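Local coordinates for protein free methionine-R-sulfoxide reductase (Saccharomyces cerevisiae, PDB 1F5M) that catalyses the thioredoxin-dependent reduction of free L-methionine (R)-S-oxide to methionine, protecting yeast against oxidative stress, at residues 130-134 and 156-160; 64-70 and 147-153; 28-32 and 168-173. The contacts are given in a common frame with arbitrary orientation. Residues are numbered along the deposited sequence.

Contact 1 of 3, residues 130-134 and 156-160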
loop_
_atom_site.group_PDB
_atom_site.type_symbol
_atom_site.label_atom_id
_atom_site.label_comp_id
_atom_site.label_asym_id
_atom_site.label_seq_id
_atom_site.Cartn_x
_atom_site.Cartn_y
_atom_site.Cartn_z
ATOM N N LYS B 130 -5.050 5.283 -18.746
ATOM C CA LYS B 130 -5.100 5.132 -20.207
ATOM C C LYS B 130 -4.375 3.898 -20.689
ATOM O O LYS B 130 -4.713 3.364 -21.737
ATOM C CB LYS B 130 -4.512 6.366 -20.916
ATOM C CG LYS B 130 -5.540 7.468 -21.120
ATOM C CD LYS B 130 -4.866 8.757 -21.618
ATOM C CE LYS B 130 -6.002 9.807 -21.748
ATOM N NZ LYS B 130 -5.484 11.102 -22.193
ATOM N N SER B 131 -3.322 3.483 -19.994
ATOM C CA SER B 131 -2.621 2.273 -20.401
ATOM C C SER B 131 -2.332 1.505 -19.164
ATOM O O SER B 131 -2.364 2.078 -18.074
ATOM C CB SER B 131 -1.341 2.545 -21.224
ATOM O OG SER B 131 -0.391 3.341 -20.572
ATOM N N GLU B 132 -2.056 0.205 -19.323
ATOM C CA GLU B 132 -1.883 -0.694 -18.188
ATOM C C GLU B 132 -1.086 -1.967 -18.531
ATOM O O GLU B 132 -1.041 -2.429 -19.689
ATOM C CB GLU B 132 -3.303 -1.081 -17.665
ATOM C CG GLU B 132 -3.362 -1.869 -16.337
ATOM C CD GLU B 132 -4.804 -2.097 -15.759
ATOM O OE1 GLU B 132 -4.953 -2.822 -14.741
ATOM O OE2 GLU B 132 -5.803 -1.556 -16.294
ATOM N N ILE B 133 -0.412 -2.508 -17.526
ATOM C CA ILE B 133 0.332 -3.756 -17.676
ATOM C C ILE B 133 0.032 -4.624 -16.470
ATOM O O ILE B 133 0.073 -4.157 -15.294
ATOM C CB ILE B 133 1.858 -3.531 -17.824
ATOM C CG1 ILE B 133 2.575 -4.874 -18.033
ATOM C CG2 ILE B 133 2.405 -2.829 -16.575
ATOM C CD1 ILE B 133 4.007 -4.763 -18.526
ATOM N N VAL B 134 -0.315 -5.877 -16.736
ATOM C CA VAL B 134 -0.631 -6.809 -15.645
ATOM C C VAL B 134 0.131 -8.085 -15.843
ATOM O O VAL B 134 0.073 -8.715 -16.907
ATOM C CB VAL B 134 -2.125 -7.157 -15.550
ATOM C CG1 VAL B 134 -2.368 -8.022 -14.313
ATOM C CG2 VAL B 134 -2.937 -5.899 -15.473
ATOM N N GLU B 156 0.075 3.885 -24.213
ATOM C CA GLU B 156 1.374 3.308 -24.539
ATOM C C GLU B 156 2.455 3.519 -23.486
ATOM O O GLU B 156 3.613 3.828 -23.801
ATOM C CB GLU B 156 1.856 3.884 -25.886
ATOM C CG GLU B 156 0.944 3.575 -27.092
ATOM C CD GLU B 156 0.999 4.668 -28.198
ATOM O OE1 GLU B 156 0.073 4.718 -29.052
ATOM O OE2 GLU B 156 1.961 5.485 -28.228
ATOM N N GLY B 157 2.118 3.351 -22.230
ATOM C CA GLY B 157 3.162 3.566 -21.237
ATOM C C GLY B 157 4.113 2.401 -20.977
ATOM O O GLY B 157 5.163 2.621 -20.401
ATOM N N PHE B 158 3.772 1.189 -21.427
ATOM C CA PHE B 158 4.579 -0.026 -21.167
ATOM C C PHE B 158 5.012 -0.857 -22.386
ATOM O O PHE B 158 4.362 -0.826 -23.437
ATOM C CB PHE B 158 3.810 -0.934 -20.218
ATOM C CG PHE B 158 3.309 -0.236 -19.010
ATOM C CD1 PHE B 158 1.981 0.177 -18.923
ATOM C CD2 PHE B 158 4.176 0.056 -17.959
ATOM C CE1 PHE B 158 1.507 0.882 -17.792
ATOM C CE2 PHE B 158 3.736 0.758 -16.830
ATOM C CZ PHE B 158 2.390 1.177 -16.742
ATOM N N ASP B 159 6.087 -1.638 -22.223
ATOM C CA ASP B 159 6.582 -2.456 -23.328
ATOM C C ASP B 159 7.114 -3.788 -22.777
ATOM O O ASP B 159 7.035 -4.046 -21.561
ATOM C CB ASP B 159 7.672 -1.695 -24.083
ATOM C CG ASP B 159 8.868 -1.368 -23.210
ATOM O OD1 ASP B 159 9.470 -0.281 -23.379
ATOM O OD2 ASP B 159 9.223 -2.202 -22.377
ATOM N N HIS B 160 7.672 -4.627 -23.631
ATOM C CA HIS B 160 8.135 -5.929 -23.148
ATOM C C HIS B 160 9.352 -5.975 -22.211
ATOM O O HIS B 160 9.659 -7.041 -21.679
ATOM C CB HIS B 160 8.313 -6.889 -24.320
ATOM C CG HIS B 160 7.010 -7.360 -24.874
ATOM N ND1 HIS B 160 6.211 -6.564 -25.659
ATOM C CD2 HIS B 160 6.307 -8.494 -24.648
ATOM C CE1 HIS B 160 5.065 -7.183 -25.890
ATOM N NE2 HIS B 160 5.100 -8.356 -25.284
#
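A loop can be held to a sheet by packing and side-chain bonds without adding a strand, and segment 156-160 illustrates the principle. It follows strand 144-152 and runs beside the start of strand 131-138, the touching parts only 20° apart in direction, yet no beta ladder forms between them. Phe158 loses the most surface to the contact. Its ring lies against Ile133, whose CG2 stands 3.6 Å from the centroid of the Phe158 ring and 9° off the ring normal, a CH-pi contact squarely over one face. The closest pair of the two side chains, Ile133 CG2 and Phe158 CD2, is 3.7 Å apart. Elsewhere round the ring, Ser131 O approaches the edge, 4.1 Å from Phe158 CE1. Ser131 provides the polar tie. With chi1 in the p well, its OG receives a hydrogen bond from Gly157 N at 3.0 Å and also bonds to Asp154 O, so one hydroxyl holds two points of the same loop. Gly157 fits closely, since a beta carbon would come tight against this oxygen. Between Ser131 and Ile133, whose CA-to-CB bonds point toward the loop, Glu132 points away; its side chain touches Val100 and Cys101 of helix 99-107. Lys130 and Ser131 together face Cys152 in a classic beta bulge. Past Phe158, Asp159 is the N-cap: its OD2 bonds Val161 N, and Asp162 OD2 returns a bond to Asp159 N. Thus the loop linking strand 144-152 to helix 160-176 of the GAF domain packs back on the neighbouring strand 131-138.

Contact 2 of 3, residues 64-70 and 147-153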
loop_
_atom_site.group_PDB
_atom_site.type_symbol
_atom_site.label_atom_id
_atom_site.label_comp_id
_atom_site.label_asym_id
_atom_site.label_seq_id
_atom_site.Cartn_x
_atom_site.Cartn_y
_atom_site.Cartn_z
ATOM N N ILE B 64 2.870 7.115 -14.062
ATOM C CA ILE B 64 1.973 6.112 -13.503
ATOM C C ILE B 64 1.073 6.702 -12.403
ATOM O O ILE B 64 1.414 7.720 -11.798
ATOM C CB ILE B 64 2.752 4.897 -12.925
ATOM C CG1 ILE B 64 3.649 5.361 -11.767
ATOM C CG2 ILE B 64 3.595 4.244 -14.038
ATOM C CD1 ILE B 64 4.002 4.271 -10.840
ATOM N N ASN B 65 -0.086 6.076 -12.200
ATOM C CA ASN B 65 -1.060 6.460 -11.193
ATOM C C ASN B 65 -1.423 5.279 -10.303
ATOM O O ASN B 65 -2.175 5.432 -9.349
ATOM C CB ASN B 65 -2.348 7.069 -11.790
ATOM C CG ASN B 65 -2.960 6.250 -12.920
ATOM O OD1 ASN B 65 -2.304 5.934 -13.902
ATOM N ND2 ASN B 65 -4.249 5.957 -12.804
ATOM N N TRP B 66 -0.866 4.111 -10.576
ATOM C CA TRP B 66 -1.178 2.998 -9.689
ATOM C C TRP B 66 -0.165 1.920 -9.859
ATOM O O TRP B 66 0.253 1.624 -11.003
ATOM C CB TRP B 66 -2.541 2.443 -10.005
ATOM C CG TRP B 66 -3.240 1.831 -8.865
ATOM C CD1 TRP B 66 -4.042 2.486 -7.965
ATOM C CD2 TRP B 66 -3.289 0.443 -8.509
ATOM N NE1 TRP B 66 -4.591 1.599 -7.091
ATOM C CE2 TRP B 66 -4.156 0.338 -7.386
ATOM C CE3 TRP B 66 -2.704 -0.714 -9.019
ATOM C CZ2 TRP B 66 -4.450 -0.874 -6.769
ATOM C CZ3 TRP B 66 -3.005 -1.943 -8.408
ATOM C CH2 TRP B 66 -3.876 -2.006 -7.290
ATOM N N ALA B 67 0.286 1.349 -8.736
ATOM C CA ALA B 67 1.223 0.237 -8.809
ATOM C C ALA B 67 0.897 -0.609 -7.639
ATOM O O ALA B 67 1.037 -0.165 -6.465
ATOM C CB ALA B 67 2.704 0.717 -8.770
ATOM N N GLY B 68 0.490 -1.839 -7.914
ATOM C CA GLY B 68 0.099 -2.688 -6.811
ATOM C C GLY B 68 -0.236 -4.098 -7.151
ATOM O O GLY B 68 0.132 -4.612 -8.227
ATOM N N PHE B 69 -0.967 -4.736 -6.247
ATOM C CA PHE B 69 -1.312 -6.151 -6.390
ATOM C C PHE B 69 -2.753 -6.573 -6.078
ATOM O O PHE B 69 -3.465 -5.895 -5.306
ATOM C CB PHE B 69 -0.456 -7.026 -5.457
ATOM C CG PHE B 69 1.038 -6.829 -5.600
ATOM C CD1 PHE B 69 1.679 -5.719 -5.011
ATOM C CD2 PHE B 69 1.782 -7.701 -6.407
ATOM C CE1 PHE B 69 3.044 -5.476 -5.244
ATOM C CE2 PHE B 69 3.163 -7.454 -6.643
ATOM C CZ PHE B 69 3.778 -6.342 -6.066
ATOM N N TYR B 70 -3.132 -7.731 -6.660
ATOM C CA TYR B 70 -4.410 -8.409 -6.382
ATOM C C TYR B 70 -3.947 -9.826 -6.071
ATOM O O TYR B 70 -2.941 -10.258 -6.601
ATOM C CB TYR B 70 -5.352 -8.428 -7.577
ATOM C CG TYR B 70 -6.113 -7.128 -7.718
ATOM C CD1 TYR B 70 -5.527 -6.014 -8.334
ATOM C CD2 TYR B 70 -7.393 -6.988 -7.179
ATOM C CE1 TYR B 70 -6.188 -4.814 -8.401
ATOM C CE2 TYR B 70 -8.073 -5.759 -7.247
ATOM C CZ TYR B 70 -7.469 -4.684 -7.853
ATOM O OH TYR B 70 -8.125 -3.446 -7.924
ATOM N N VAL B 147 -1.795 -11.027 -9.138
ATOM C CA VAL B 147 -1.218 -10.298 -10.258
ATOM C C VAL B 147 -0.539 -9.035 -9.785
ATOM O O VAL B 147 -0.819 -8.526 -8.683
ATOM C CB VAL B 147 -2.275 -9.847 -11.294
ATOM C CG1 VAL B 147 -3.049 -11.044 -11.854
ATOM C CG2 VAL B 147 -3.231 -8.855 -10.647
ATOM N N ILE B 148 0.399 -8.572 -10.602
ATOM C CA ILE B 148 1.100 -7.323 -10.380
ATOM C C ILE B 148 0.418 -6.418 -11.395
ATOM O O ILE B 148 0.349 -6.751 -12.589
ATOM C CB ILE B 148 2.583 -7.425 -10.728
ATOM C CG1 ILE B 148 3.240 -8.579 -9.961
ATOM C CG2 ILE B 148 3.255 -6.122 -10.403
ATOM C CD1 ILE B 148 4.748 -8.694 -10.211
ATOM N N ASP B 149 -0.075 -5.277 -10.919
ATOM C CA ASP B 149 -0.838 -4.349 -11.749
ATOM C C ASP B 149 -0.303 -2.906 -11.710
ATOM O O ASP B 149 -0.155 -2.272 -10.608
ATOM C CB ASP B 149 -2.312 -4.395 -11.247
ATOM C CG ASP B 149 -3.314 -3.636 -12.140
ATOM O OD1 ASP B 149 -2.996 -3.246 -13.284
ATOM O OD2 ASP B 149 -4.481 -3.465 -11.697
ATOM N N ILE B 150 0.036 -2.385 -12.872
ATOM C CA ILE B 150 0.486 -0.978 -12.948
ATOM C C ILE B 150 -0.376 -0.175 -13.903
ATOM O O ILE B 150 -0.571 -0.606 -15.075
ATOM C CB ILE B 150 1.939 -0.892 -13.429
ATOM C CG1 ILE B 150 2.806 -1.872 -12.638
ATOM C CG2 ILE B 150 2.464 0.521 -13.282
ATOM C CD1 ILE B 150 4.335 -1.774 -12.981
ATOM N N ASP B 151 -0.873 0.997 -13.470
ATOM C CA ASP B 151 -1.718 1.840 -14.360
ATOM C C ASP B 151 -0.886 3.071 -14.758
ATOM O O ASP B 151 -0.085 3.562 -13.953
ATOM C CB ASP B 151 -2.973 2.411 -13.677
ATOM C CG ASP B 151 -4.037 1.386 -13.408
ATOM O OD1 ASP B 151 -3.773 0.190 -13.546
ATOM O OD2 ASP B 151 -5.159 1.785 -13.008
ATOM N N CYS B 152 -1.102 3.576 -15.977
ATOM C CA CYS B 152 -0.410 4.781 -16.464
ATOM C C CYS B 152 -1.405 5.811 -16.973
ATOM O O CYS B 152 -2.400 5.459 -17.620
ATOM C CB CYS B 152 0.577 4.394 -17.598
ATOM S SG CYS B 152 1.471 5.773 -18.380
ATOM N N LEU B 153 -1.099 7.092 -16.772
ATOM C CA LEU B 153 -1.976 8.176 -17.221
ATOM C C LEU B 153 -1.910 8.465 -18.706
ATOM O O LEU B 153 -2.774 9.159 -19.221
ATOM C CB LEU B 153 -1.669 9.467 -16.471
ATOM C CG LEU B 153 -2.012 9.370 -14.974
ATOM C CD1 LEU B 153 -1.585 10.651 -14.282
ATOM C CD2 LEU B 153 -3.480 9.158 -14.789
HETATM O O HOH W 1 -7.730 -3.387 -10.929
#
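In a sheet the CA-to-CB direction sets the face, and the rotamer only places the end of the side chain. Strands 66-70 and 147-152 run antiparallel (168°, axes 4.6 Å apart), with Gly68 and Asp149 bonded both ways, N to O, at 2.8 Å. Between the Ile64-Cys152 and Trp66-Asp151 pairs, Asn65 and Trp66 both face Asp151 in a classic beta bulge: Asn65 N donates to Asp151 O (3.1 Å) and Asp151 N to Trp66 O (2.8 Å). Asn65, with chi1 p, brings OD1 within 3.2 Å of Cys152 C, while ND2 reaches Thr129 and Asp126. Trp66 takes chi1 t, which lays its indole along the strand, CE3 3.4 Å from Asp149 O; a beta carbon at Gly68 would clash with this ring, which also stacks on Phe85. Tyr70, chi1 m, sets CB 3.8 Å from Val147 CG2 and bonds through OH to Cys91 O; a water links Tyr70 OH and Asp149 OD2 weakly. Asp149 (t) and Asp151 (m) share this face, Asp151 OD2 bonding Thr129. On the other, Ile64, Ala67, Phe69 and Ile150 touch helix 42-59, while Ile148, its CG1 3.5 Å from Phe69 CE2, meets Ala170 and Ile173. This central pair of the antiparallel GAF sheet is apolar towards helices 42-59 and 160-176, mixed aromatic and acidic towards helix 99-107; the latter face probably lines the ligand pocket, as in other GAF domains.

Contact 3 of 3, residues 28-32 and 168-173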
loop_
_atom_site.group_PDB
_atom_site.type_symbol
_atom_site.label_atom_id
_atom_site.label_comp_id
_atom_site.label_asym_id
_atom_site.label_seq_id
_atom_site.Cartn_x
_atom_site.Cartn_y
_atom_site.Cartn_z
ATOM N N LEU B 28 15.896 -2.766 -8.402
ATOM C CA LEU B 28 14.630 -3.047 -7.742
ATOM C C LEU B 28 14.591 -4.516 -7.383
ATOM O O LEU B 28 14.227 -4.856 -6.265
ATOM C CB LEU B 28 13.432 -2.687 -8.640
ATOM C CG LEU B 28 12.041 -2.893 -8.031
ATOM C CD1 LEU B 28 11.103 -1.947 -8.670
ATOM C CD2 LEU B 28 11.545 -4.325 -8.213
ATOM N N LEU B 29 14.968 -5.391 -8.313
ATOM C CA LEU B 29 14.964 -6.842 -8.041
ATOM C C LEU B 29 15.863 -7.143 -6.835
ATOM O O LEU B 29 15.490 -7.961 -5.963
ATOM C CB LEU B 29 15.446 -7.625 -9.276
ATOM C CG LEU B 29 14.543 -7.584 -10.535
ATOM C CD1 LEU B 29 15.221 -8.388 -11.634
ATOM C CD2 LEU B 29 13.104 -8.128 -10.259
ATOM N N LEU B 30 17.032 -6.480 -6.768
ATOM C CA LEU B 30 17.972 -6.679 -5.649
ATOM C C LEU B 30 17.376 -6.134 -4.343
ATOM O O LEU B 30 17.525 -6.752 -3.301
ATOM C CB LEU B 30 19.307 -5.989 -5.920
ATOM C CG LEU B 30 20.088 -6.619 -7.081
ATOM C CD1 LEU B 30 21.381 -5.852 -7.321
ATOM C CD2 LEU B 30 20.371 -8.087 -6.740
ATOM N N SER B 31 16.713 -4.979 -4.394
ATOM C CA SER B 31 16.089 -4.438 -3.181
ATOM C C SER B 31 14.950 -5.370 -2.721
ATOM O O SER B 31 14.787 -5.624 -1.546
ATOM C CB SER B 31 15.512 -3.040 -3.431
ATOM O OG SER B 31 16.516 -2.032 -3.569
ATOM N N TYR B 32 14.134 -5.863 -3.641
ATOM C CA TYR B 32 13.043 -6.726 -3.231
ATOM C C TYR B 32 13.592 -7.961 -2.521
ATOM O O TYR B 32 13.053 -8.405 -1.512
ATOM C CB TYR B 32 12.192 -7.158 -4.428
ATOM C CG TYR B 32 11.161 -8.167 -4.018
ATOM C CD1 TYR B 32 9.970 -7.753 -3.458
ATOM C CD2 TYR B 32 11.450 -9.536 -4.040
ATOM C CE1 TYR B 32 9.090 -8.638 -2.921
ATOM C CE2 TYR B 32 10.565 -10.455 -3.488
ATOM C CZ TYR B 32 9.382 -9.977 -2.922
ATOM O OH TYR B 32 8.514 -10.816 -2.311
ATOM N N LYS B 168 10.165 -11.409 -13.682
ATOM C CA LYS B 168 11.246 -11.913 -12.831
ATOM C C LYS B 168 10.841 -11.628 -11.382
ATOM O O LYS B 168 11.047 -12.457 -10.483
ATOM C CB LYS B 168 12.538 -11.171 -13.078
ATOM C CG LYS B 168 13.302 -11.614 -14.322
ATOM C CD LYS B 168 14.439 -10.613 -14.632
ATOM C CE LYS B 168 15.211 -11.069 -15.871
ATOM N NZ LYS B 168 16.251 -10.093 -16.296
ATOM N N LEU B 169 10.237 -10.458 -11.193
ATOM C CA LEU B 169 9.802 -10.031 -9.872
ATOM C C LEU B 169 8.715 -10.945 -9.327
ATOM O O LEU B 169 8.680 -11.222 -8.129
ATOM C CB LEU B 169 9.270 -8.591 -9.915
ATOM C CG LEU B 169 8.744 -8.036 -8.564
ATOM C CD1 LEU B 169 9.885 -8.030 -7.523
ATOM C CD2 LEU B 169 8.228 -6.602 -8.776
ATOM N N ALA B 170 7.814 -11.368 -10.203
ATOM C CA ALA B 170 6.725 -12.235 -9.840
ATOM C C ALA B 170 7.304 -13.567 -9.367
ATOM O O ALA B 170 6.797 -14.176 -8.434
ATOM C CB ALA B 170 5.750 -12.434 -11.074
ATOM N N LYS B 171 8.362 -14.031 -10.018
ATOM C CA LYS B 171 8.972 -15.296 -9.602
ATOM C C LYS B 171 9.633 -15.177 -8.208
ATOM O O LYS B 171 9.589 -16.115 -7.396
ATOM C CB LYS B 171 9.984 -15.754 -10.656
ATOM C CG LYS B 171 9.328 -16.277 -11.917
ATOM C CD LYS B 171 10.380 -16.623 -12.953
ATOM C CE LYS B 171 9.728 -17.090 -14.256
ATOM N NZ LYS B 171 8.763 -16.056 -14.804
ATOM N N LEU B 172 10.200 -14.012 -7.933
ATOM C CA LEU B 172 10.864 -13.752 -6.660
ATOM C C LEU B 172 9.841 -13.645 -5.539
ATOM O O LEU B 172 10.144 -13.936 -4.354
ATOM C CB LEU B 172 11.682 -12.439 -6.717
ATOM C CG LEU B 172 12.981 -12.386 -7.503
ATOM C CD1 LEU B 172 13.629 -11.017 -7.378
ATOM C CD2 LEU B 172 13.914 -13.465 -6.993
ATOM N N ILE B 173 8.642 -13.203 -5.905
ATOM C CA ILE B 173 7.549 -13.050 -4.958
ATOM C C ILE B 173 7.065 -14.453 -4.621
ATOM O O ILE B 173 6.867 -14.799 -3.441
ATOM C CB ILE B 173 6.395 -12.210 -5.593
ATOM C CG1 ILE B 173 6.763 -10.725 -5.509
ATOM C CG2 ILE B 173 5.048 -12.509 -4.926
ATOM C CD1 ILE B 173 5.818 -9.803 -6.210
#
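In the helical layer of this GAF domain, helix 21-36 packs on the outer side of helix 160-176, side by side and parallel, the short segments 7° apart with axes separated by 10.5 Å. Within the pair, the interaction is apolar. Leu29 fits between turns of the partner helix, its CD2 3.9 Å from Leu169 CB and 4.1 Å from Leu172 CD1; Leu28 CD2 meets Leu169 CD2 at 4.1 Å. At the rim, the aliphatic part of Lys168 covers Leu29, whereas its charged end leads away from the partner segment; Lys168 makes a cation-pi contact with Phe165. Helix 42-59 adds Leu52 and Ile53 to the same core, against Leu28 and Leu169 respectively. The aromatic contacts centre on Tyr32: Leu169 CD1 makes an off-centre CH-pi contact with its ring, 4.2 Å from the centroid, and Leu172 O lies at the ring edge. The polar end of Tyr32 reaches beyond the segment, where OH bonds Ser176 OG, while passing Ile173, with Tyr32 OH 3.6 Å from Ile173 CG1.

Overall arrangement
Two contacts lie in and against one sheet, and the third lies in the helical layer behind it. The centres of contacts 1 and 2 are 10 Å apart, because strands 131-138 and 144-152 are neighbours: Ser131 O and Cys152 N, 2.9 Å apart, probably form a hydrogen bond. Glu132 OE1 comes within 2.5 Å of Asp149 OD1, and Asp151 OD1 is also close, like charges brought together near Cys101 and on the same side as Cys91, which is disulfide-bonded to Cys125; this is probably the substrate side. On the opposite face contact 2 meets contact 3, where Phe69 CE2 lies 3.6 Å from Ile173 CD1. Contacts 1 and 3 do not touch, their nearest atoms about 9 Å apart.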